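Local structure of trehalose-6-phosphate phosphatase (Cryptococcus neoformans, 5DX9) at residues V62-G67 with L83-E88; M219-R224 with R281-W286. The protein belongs to the trehalose-phosphatase family of the HAD clan and has a magnesium ion and 6-O-phosphono-alpha-D-glucopyranose bound. All coordinates share one frame; numbering follows the deposited sequence.

Contact 1 of 2, residues V62-G67 with L83-E88. With G6P (6-O-phosphono-alpha-D-glucopyranose), chain B.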
loop_
_atom_site.group_PDB
_atom_site.type_symbol
_atom_site.label_atom_id
_atom_site.label_comp_id
_atom_site.label_asym_id
_atom_site.label_seq_id
_atom_site.Cartn_x
_atom_site.Cartn_y
_atom_site.Cartn_z
ATOM N N VAL A 62 -7.468 10.686 1.832
ATOM C CA VAL A 62 -6.879 9.633 2.648
ATOM C C VAL A 62 -7.216 8.236 2.130
ATOM O O VAL A 62 -8.378 7.911 1.887
ATOM C CB VAL A 62 -7.343 9.749 4.107
ATOM C CG1 VAL A 62 -6.504 8.856 5.005
ATOM C CG2 VAL A 62 -7.267 11.200 4.565
ATOM N N TYR A 63 -6.183 7.415 1.971
ATOM C CA TYR A 63 -6.341 6.053 1.483
ATOM C C TYR A 63 -5.564 5.072 2.342
ATOM O O TYR A 63 -4.508 5.404 2.882
ATOM C CB TYR A 63 -5.861 5.931 0.034
ATOM C CG TYR A 63 -6.905 6.203 -1.024
ATOM C CD1 TYR A 63 -7.480 5.162 -1.740
ATOM C CD2 TYR A 63 -7.303 7.499 -1.320
ATOM C CE1 TYR A 63 -8.426 5.403 -2.716
ATOM C CE2 TYR A 63 -8.250 7.750 -2.294
ATOM C CZ TYR A 63 -8.809 6.699 -2.990
ATOM O OH TYR A 63 -9.753 6.941 -3.964
ATOM N N LEU A 64 -6.094 3.863 2.468
ATOM C CA LEU A 64 -5.303 2.739 2.938
ATOM C C LEU A 64 -4.904 1.922 1.717
ATOM O O LEU A 64 -5.736 1.637 0.857
ATOM C CB LEU A 64 -6.081 1.880 3.937
ATOM C CG LEU A 64 -6.553 2.560 5.223
ATOM C CD1 LEU A 64 -7.116 1.526 6.185
ATOM C CD2 LEU A 64 -5.425 3.341 5.873
ATOM N N ILE A 65 -3.626 1.576 1.623
ATOM C CA ILE A 65 -3.144 0.743 0.531
ATOM C C ILE A 65 -2.524 -0.507 1.126
ATOM O O ILE A 65 -1.450 -0.457 1.725
ATOM C CB ILE A 65 -2.129 1.487 -0.357
ATOM C CG1 ILE A 65 -2.758 2.774 -0.898
ATOM C CG2 ILE A 65 -1.661 0.598 -1.500
ATOM C CD1 ILE A 65 -1.896 3.512 -1.902
ATOM N N SER A 66 -3.218 -1.629 0.974
ATOM C CA SER A 66 -2.880 -2.834 1.716
ATOM C C SER A 66 -2.950 -4.099 0.867
ATOM O O SER A 66 -3.542 -4.105 -0.210
ATOM C CB SER A 66 -3.810 -2.969 2.922
ATOM O OG SER A 66 -3.551 -4.160 3.637
ATOM N N GLY A 67 -2.334 -5.168 1.360
ATOM C CA GLY A 67 -2.438 -6.466 0.720
ATOM C C GLY A 67 -3.660 -7.195 1.240
ATOM O O GLY A 67 -4.025 -8.264 0.748
ATOM N N LEU A 83 -12.764 7.745 3.930
ATOM C CA LEU A 83 -11.549 6.943 3.820
ATOM C C LEU A 83 -11.577 6.010 2.616
ATOM O O LEU A 83 -12.367 5.066 2.567
ATOM C CB LEU A 83 -11.331 6.126 5.091
ATOM C CG LEU A 83 -10.125 5.187 5.043
ATOM C CD1 LEU A 83 -8.843 5.975 4.821
ATOM C CD2 LEU A 83 -10.043 4.357 6.315
ATOM N N GLY A 84 -10.710 6.280 1.646
ATOM C CA GLY A 84 -10.543 5.392 0.510
ATOM C C GLY A 84 -9.857 4.113 0.951
ATOM O O GLY A 84 -9.138 4.103 1.950
ATOM N N LEU A 85 -10.081 3.031 0.213
ATOM C CA LEU A 85 -9.490 1.747 0.568
ATOM C C LEU A 85 -9.008 0.985 -0.664
ATOM O O LEU A 85 -9.753 0.800 -1.626
ATOM C CB LEU A 85 -10.492 0.896 1.351
ATOM C CG LEU A 85 -10.966 1.452 2.694
ATOM C CD1 LEU A 85 -12.035 0.554 3.301
ATOM C CD2 LEU A 85 -9.797 1.609 3.655
ATOM N N SER A 86 -7.751 0.554 -0.630
ATOM C CA SER A 86 -7.201 -0.273 -1.693
ATOM C C SER A 86 -6.809 -1.629 -1.114
ATOM O O SER A 86 -6.074 -1.703 -0.129
ATOM C CB SER A 86 -6.003 0.409 -2.351
ATOM O OG SER A 86 -5.576 -0.303 -3.499
ATOM N N ALA A 87 -7.316 -2.700 -1.715
ATOM C CA ALA A 87 -7.146 -4.030 -1.149
ATOM C C ALA A 87 -6.394 -4.964 -2.084
ATOM O O ALA A 87 -6.425 -4.801 -3.303
ATOM C CB ALA A 87 -8.500 -4.627 -0.792
ATOM N N GLU A 88 -5.716 -5.940 -1.488
ATOM C CA GLU A 88 -5.025 -6.991 -2.227
ATOM C C GLU A 88 -4.005 -6.426 -3.211
ATOM O O GLU A 88 -3.950 -6.832 -4.373
ATOM C CB GLU A 88 -6.041 -7.881 -2.948
ATOM C CG GLU A 88 -7.133 -8.405 -2.016
ATOM C CD GLU A 88 -7.868 -9.613 -2.563
ATOM O OE1 GLU A 88 -7.246 -10.418 -3.286
ATOM O OE2 GLU A 88 -9.070 -9.759 -2.262
HETATM C C1 G6P B . -1.303 -9.632 6.447
HETATM C C2 G6P B . -2.461 -10.289 5.708
HETATM C C3 G6P B . -2.001 -10.951 4.424
HETATM C C4 G6P B . -1.353 -9.930 3.512
HETATM C C5 G6P B . -0.362 -8.975 4.204
HETATM C C6 G6P B . -0.388 -7.571 3.571
HETATM O O1 G6P B . -0.388 -10.585 6.994
HETATM O O2 G6P B . -3.080 -11.243 6.567
HETATM O O3 G6P B . -3.124 -11.491 3.713
HETATM O O4 G6P B . -0.717 -10.708 2.488
HETATM O O5 G6P B . -0.609 -8.719 5.596
HETATM O O6 G6P B . -0.891 -6.581 4.503
HETATM P P G6P B . -0.472 -5.011 4.384
HETATM O O1P G6P B . -1.613 -4.013 4.923
HETATM O O2P G6P B . 0.744 -4.784 5.197
HETATM O O3P G6P B . -0.161 -4.732 2.830
#

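Contact 2 of 2, residues M219-R224 with R281-W286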
loop_
_atom_site.group_PDB
_atom_site.type_symbol
_atom_site.label_atom_id
_atom_site.label_comp_id
_atom_site.label_asym_id
_atom_site.label_seq_id
_atom_site.Cartn_x
_atom_site.Cartn_y
_atom_site.Cartn_z
HETATM N N MSE A 219 5.339 1.665 -3.751
HETATM C CA MSE A 219 4.814 2.988 -3.451
HETATM C C MSE A 219 5.928 4.029 -3.424
HETATM O O MSE A 219 5.799 5.101 -4.011
HETATM C CB MSE A 219 4.077 2.978 -2.112
HETATM C CG MSE A 219 2.900 2.025 -2.072
HETATM SE SE MSE A 219 1.608 2.509 -0.704
HETATM C CE MSE A 219 2.673 2.151 0.892
ATOM N N PHE A 220 7.023 3.704 -2.744
ATOM C CA PHE A 220 8.141 4.630 -2.614
ATOM C C PHE A 220 8.757 4.937 -3.975
ATOM O O PHE A 220 9.114 6.083 -4.257
ATOM C CB PHE A 220 9.199 4.063 -1.667
ATOM C CG PHE A 220 8.667 3.720 -0.300
ATOM C CD1 PHE A 220 7.538 4.353 0.196
ATOM C CD2 PHE A 220 9.291 2.760 0.482
ATOM C CE1 PHE A 220 7.043 4.039 1.447
ATOM C CE2 PHE A 220 8.799 2.439 1.734
ATOM C CZ PHE A 220 7.675 3.078 2.217
ATOM N N ARG A 221 8.869 3.913 -4.821
ATOM C CA ARG A 221 9.430 4.089 -6.154
ATOM C C ARG A 221 8.554 4.990 -7.012
ATOM O O ARG A 221 9.054 5.863 -7.717
ATOM C CB ARG A 221 9.624 2.742 -6.854
ATOM C CG ARG A 221 10.165 2.875 -8.279
ATOM C CD ARG A 221 10.813 1.591 -8.772
ATOM N NE ARG A 221 9.892 0.466 -8.693
ATOM C CZ ARG A 221 10.069 -0.597 -7.916
ATOM N NH1 ARG A 221 11.149 -0.700 -7.155
ATOM N NH2 ARG A 221 9.166 -1.564 -7.913
ATOM N N ALA A 222 7.245 4.771 -6.952
ATOM C CA ALA A 222 6.311 5.572 -7.729
ATOM C C ALA A 222 6.393 7.035 -7.305
ATOM O O ALA A 222 6.244 7.937 -8.129
ATOM C CB ALA A 222 4.891 5.046 -7.573
ATOM N N LEU A 223 6.646 7.263 -6.020
ATOM C CA LEU A 223 6.742 8.619 -5.486
ATOM C C LEU A 223 8.041 9.306 -5.881
ATOM O O LEU A 223 8.219 10.497 -5.624
ATOM C CB LEU A 223 6.615 8.606 -3.964
ATOM C CG LEU A 223 5.201 8.378 -3.437
ATOM C CD1 LEU A 223 5.185 8.344 -1.914
ATOM C CD2 LEU A 223 4.277 9.458 -3.972
ATOM N N ARG A 224 8.942 8.554 -6.507
ATOM C CA ARG A 224 10.198 9.109 -6.993
ATOM C C ARG A 224 10.201 9.295 -8.506
ATOM O O ARG A 224 10.625 10.337 -9.007
ATOM C CB ARG A 224 11.364 8.214 -6.580
ATOM C CG ARG A 224 11.720 8.311 -5.103
ATOM C CD ARG A 224 12.503 7.091 -4.649
ATOM N NE ARG A 224 13.669 6.852 -5.490
ATOM C CZ ARG A 224 14.909 7.191 -5.158
ATOM N NH1 ARG A 224 15.148 7.781 -3.994
ATOM N NH2 ARG A 224 15.908 6.935 -5.988
ATOM N N ARG A 281 17.534 -0.457 4.078
ATOM C CA ARG A 281 17.685 0.051 2.721
ATOM C C ARG A 281 16.315 0.142 2.067
ATOM O O ARG A 281 15.555 -0.825 2.053
ATOM C CB ARG A 281 18.629 -0.840 1.912
ATOM C CG ARG A 281 20.012 -0.967 2.541
ATOM C CD ARG A 281 20.905 -1.907 1.758
ATOM N NE ARG A 281 22.144 -2.202 2.471
ATOM C CZ ARG A 281 23.203 -2.779 1.914
ATOM N NH1 ARG A 281 23.178 -3.115 0.630
ATOM N NH2 ARG A 281 24.291 -3.013 2.635
ATOM N N THR A 282 16.004 1.315 1.528
ATOM C CA THR A 282 14.646 1.620 1.102
ATOM C C THR A 282 14.643 2.745 0.073
ATOM O O THR A 282 15.613 3.494 -0.042
ATOM C CB THR A 282 13.774 2.010 2.319
ATOM O OG1 THR A 282 12.445 2.331 1.893
ATOM C CG2 THR A 282 14.375 3.207 3.037
ATOM N N LEU A 283 13.554 2.855 -0.683
ATOM C CA LEU A 283 13.387 3.954 -1.627
ATOM C C LEU A 283 12.619 5.101 -0.975
ATOM O O LEU A 283 12.411 6.150 -1.586
ATOM C CB LEU A 283 12.670 3.483 -2.889
ATOM C CG LEU A 283 13.467 2.545 -3.794
ATOM C CD1 LEU A 283 12.587 1.995 -4.907
ATOM C CD2 LEU A 283 14.676 3.269 -4.370
ATOM N N ALA A 284 12.188 4.888 0.264
ATOM C CA ALA A 284 11.575 5.954 1.047
ATOM C C ALA A 284 12.626 6.997 1.401
ATOM O O ALA A 284 13.819 6.704 1.416
ATOM C CB ALA A 284 10.929 5.399 2.304
ATOM N N GLY A 285 12.186 8.217 1.676
ATOM C CA GLY A 285 13.102 9.273 2.060
ATOM C C GLY A 285 13.306 9.318 3.561
ATOM O O GLY A 285 14.287 9.888 4.037
ATOM N N TRP A 286 12.376 8.718 4.304
ATOM C CA TRP A 286 12.394 8.753 5.766
ATOM C C TRP A 286 12.085 7.394 6.391
ATOM O O TRP A 286 11.734 6.441 5.694
ATOM C CB TRP A 286 11.382 9.772 6.296
ATOM C CG TRP A 286 11.471 11.118 5.669
ATOM C CD1 TRP A 286 10.797 11.553 4.565
ATOM C CD2 TRP A 286 12.274 12.218 6.110
ATOM N NE1 TRP A 286 11.137 12.854 4.285
ATOM C CE2 TRP A 286 12.040 13.286 5.221
ATOM C CE3 TRP A 286 13.175 12.400 7.163
ATOM C CZ2 TRP A 286 12.670 14.519 5.358
ATOM C CZ3 TRP A 286 13.798 13.627 7.297
ATOM C CH2 TRP A 286 13.544 14.669 6.399
HETATM O O HOH W 1 10.108 7.481 -2.059
#

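Contact 1 of 2, residues V62-G67 with L83-E88
With CG anti to the carbonyl carbon (chi1 -60°), Leu64 lays its CD1 3.7 Å from CD2 of Leu85, and the two side chains run side by side; Leu83, whose CG is instead anti to the backbone N, sends CD2 across Leu64 at about a right angle. These residues sit on neighbouring parallel strands of a beta-alpha-beta unit in the HAD-type central sheet; the unit's connecting helix 70-77 meets Leu64 and Leu83 through Trp77. Four backbone hydrogen bonds fix the register: Gly84 N to Val62 O, Leu64 N to Gly84 O, Ser86 N to Leu64 O (2.7 Å) and Ser66 N to Ser86 O. On the face that carries Tyr63, Ile65 and Ser86, the Tyr63 ring lies flat over Gly84, whose CA is 3.8 Å from the ring centroid and 12° off its normal, a CH-pi contact. Ser86 OG is hydrogen-bonded to Phe92 O. Past the strand, Ser66 and Gly67 enter the ligand pocket, where both face the phosphate of 6-O-phosphono-alpha-D-glucopyranose: the modelled 2.3 Å from Ser66 OG to O1P is too short for its length to be trusted, but Gly67 N donates to O3P at 2.7 Å.

Contact 2 of 2, residues M219-R224 with R281-W286
Phe220 and Ala284 form the tight part of this contact: the methyl carbon CB of Ala284 stands over the centre of the Phe220 ring, 3.7 Å from its centroid and 14° off the normal, a CH-pi contact over the face. Phe220 CG is anti to its carbonyl carbon (chi1 -56°), a torsion that carries the ring from helix 217-225 to the loop 281-286. Beside the methyl, Thr282 OG1 approaches Phe220 CD2 to 3.5 Å. The same oxygen accepts the straight N-H of Ala284 (3.0 Å, 167°), closing an ST turn, and is also hydrogen-bonded to Glu217, so the turn is tied to the start of the helix. Thr274 of strand 270-275 touches both Phe220 and Thr282. Phe220 CB meets Leu283 CB at 3.7 Å, joining buried and exposed parts.

The solvent side relies on exposed arginine arms instead. Leu283 reaches between two of them, its CD1 lying 3.6 Å from Arg221 CB and its CD2 over one face of the Arg224 guanidinium, offset toward the rim. The Arg224 chain bends at chi3 and crosses Leu283 at about a right angle, its CD 3.2 Å from Leu283 O, while the Arg221 guanidinium has a salt bridge to Asp218. No direct hydrogen bond joins the two segments; instead one water donates to Phe220 O (2.8 Å) and to Leu283 O (2.7 Å), bridging backbone carbonyls. An aromatic helix residue set against an ST turn thus docks the loop between strands 270-275 and 286-288 onto a helix flanking the central sheet of this HAD-family alpha/beta fold.

Overall arrangement
From the N terminus, after helix 8-17, the chain lays down strand 21-25 and then reaches contact 1, which closes the short crossover through helix 70-77 by setting strand 84-87 beside strand 60-65. Contact 2 opens much later, at helix 217-225 after strand 206-211, and closes a longer excursion of 56 residues when the loop before strand 286-288 returns to the helix. The two are in series, neither nested nor crossed, with centres about 18 Å apart. Contact 1 joins two strands inside the mixed sheet, whereas contact 2 fastens a helix to the loop leading into the edge strand 286-288. They meet directly where Ile65 CD1 packs 3.8 Å from SE of selenomethionine Met219.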